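Local structure of putative transcriptional regulator, LysR family (Vibrio parahaemolyticus, 3OXN) at residues Q19-A24 / P46-N51. The protein is a putative LysR-family transcriptional regulator that probably binds DNA through a separate domain, the chain described here being its putative effector-binding domain. Numbering follows the deposited sequence.
Sequences QTFTIA and PNVSFN
Phe21 lies opposite Phe50 but bonds through its backbone to the residues on either side of it, Ser49 and Asn51, as a residue does in a parallel ladder. Phe21 N donates to Ser49 O at 2.9 Å, and Phe21 O accepts Asn51 N at 2.8 Å. Ile23 N continues the ladder to Asn51 O at 2.9 Å, whereas Ser49 N reaches Gln19 O through a weak bond of 3.4 Å where the pairing begins.

Apolar contacts gather on the face that carries Phe21, Ile23 and Phe50. The Phe50 ring presents CE1 to Phe21 CB at 4.1 Å, while Ile23 CG1 sits at its edge, 4.0 Å from CE1. The two phenyl planes are inclined at 34°, with centroids 5.9 Å apart. Leu38 and Ile41 of helix 28-44 pack on Phe50, and Leu211 of helix 206-227 on Phe21 and Ile23.

On the other face, Thr20 CB meets Ser49 CB at 3.6 Å. A chi1 of 180° sets Ser49 OG anti to the backbone N, where it bonds Met143 O of the second subunit; a strand of that subunit pairs in parallel with Phe50 and Asn51, so the sheet runs on across the interface. With helix 28-44 as the connection, these strands form the beta-alpha-beta unit that opens the periplasmic-binding-protein-like fold of LysR effector domains.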
# COMPACT_ATOMS: atom_id res chain seq x y z
N GLN A 19 15.23 -15.60 12.80
CA GLN A 19 14.87 -14.33 13.38
C GLN A 19 13.99 -13.55 12.44
O GLN A 19 14.10 -13.67 11.23
CB GLN A 19 16.16 -13.56 13.64
CG GLN A 19 15.98 -12.07 13.81
CD GLN A 19 17.29 -11.42 14.17
OE1 GLN A 19 18.25 -12.10 14.54
NE2 GLN A 19 17.33 -10.09 14.09
N THR A 20 13.10 -12.75 12.99
CA THR A 20 12.26 -11.91 12.13
C THR A 20 12.78 -10.46 11.99
O THR A 20 13.34 -9.88 12.92
CB THR A 20 10.77 -11.95 12.54
OG1 THR A 20 10.22 -10.64 12.39
CG2 THR A 20 10.62 -12.40 13.98
N PHE A 21 12.61 -9.90 10.81
CA PHE A 21 13.11 -8.57 10.54
C PHE A 21 11.92 -7.67 10.31
O PHE A 21 10.99 -8.03 9.59
CB PHE A 21 14.04 -8.58 9.33
CG PHE A 21 15.20 -9.54 9.46
CD1 PHE A 21 15.04 -10.89 9.20
CD2 PHE A 21 16.44 -9.09 9.87
CE1 PHE A 21 16.08 -11.77 9.35
CE2 PHE A 21 17.49 -9.97 10.01
CZ PHE A 21 17.31 -11.32 9.75
N THR A 22 11.95 -6.51 10.95
CA THR A 22 10.98 -5.47 10.71
C THR A 22 11.58 -4.48 9.72
O THR A 22 12.63 -3.89 9.97
CB THR A 22 10.66 -4.72 12.00
OG1 THR A 22 10.25 -5.66 12.99
CG2 THR A 22 9.56 -3.69 11.78
N ILE A 23 10.92 -4.31 8.59
CA ILE A 23 11.30 -3.31 7.62
C ILE A 23 10.20 -2.30 7.49
O ILE A 23 9.11 -2.63 7.04
CB ILE A 23 11.47 -3.95 6.24
CG1 ILE A 23 12.44 -5.13 6.32
CG2 ILE A 23 11.94 -2.90 5.24
CD1 ILE A 23 13.84 -4.70 6.67
N ALA A 24 10.46 -1.06 7.87
CA ALA A 24 9.50 0.02 7.64
C ALA A 24 9.70 0.52 6.22
O ALA A 24 10.79 0.96 5.85
CB ALA A 24 9.70 1.16 8.64
N PRO A 46 15.89 -19.78 4.56
CA PRO A 46 14.56 -20.42 4.62
C PRO A 46 13.77 -20.18 5.91
O PRO A 46 12.54 -20.03 5.85
CB PRO A 46 14.90 -21.90 4.49
CG PRO A 46 16.16 -21.92 3.68
CD PRO A 46 16.93 -20.70 4.08
N ASN A 47 14.44 -20.14 7.06
CA ASN A 47 13.74 -19.98 8.34
C ASN A 47 13.32 -18.55 8.63
O ASN A 47 12.50 -18.30 9.51
CB ASN A 47 14.62 -20.44 9.49
CG ASN A 47 14.76 -21.94 9.56
OD1 ASN A 47 14.66 -22.53 10.64
ND2 ASN A 47 14.99 -22.58 8.40
N VAL A 48 13.90 -17.62 7.88
CA VAL A 48 13.78 -16.20 8.15
C VAL A 48 12.31 -15.77 8.06
O VAL A 48 11.52 -16.41 7.36
CB VAL A 48 14.66 -15.41 7.14
CG1 VAL A 48 13.84 -14.93 5.94
CG2 VAL A 48 15.34 -14.26 7.83
N SER A 49 11.97 -14.70 8.78
CA SER A 49 10.59 -14.20 8.85
C SER A 49 10.54 -12.67 8.67
O SER A 49 11.37 -11.94 9.22
CB SER A 49 9.99 -14.60 10.20
OG SER A 49 8.66 -14.15 10.35
N PHE A 50 9.57 -12.17 7.92
CA PHE A 50 9.51 -10.74 7.60
C PHE A 50 8.29 -9.96 8.10
O PHE A 50 7.16 -10.44 8.06
CB PHE A 50 9.64 -10.52 6.10
CG PHE A 50 11.04 -10.38 5.64
CD1 PHE A 50 11.69 -9.17 5.77
CD2 PHE A 50 11.71 -11.44 5.09
CE1 PHE A 50 12.99 -9.01 5.35
CE2 PHE A 50 13.01 -11.30 4.69
CZ PHE A 50 13.64 -10.08 4.81
N ASN A 51 8.54 -8.74 8.55
CA ASN A 51 7.47 -7.86 8.97
C ASN A 51 7.56 -6.48 8.33
O ASN A 51 8.31 -5.62 8.78
CB ASN A 51 7.43 -7.73 10.49
CG ASN A 51 6.09 -7.25 10.98
OD1 ASN A 51 5.07 -7.48 10.32
ND2 ASN A 51 6.06 -6.58 12.12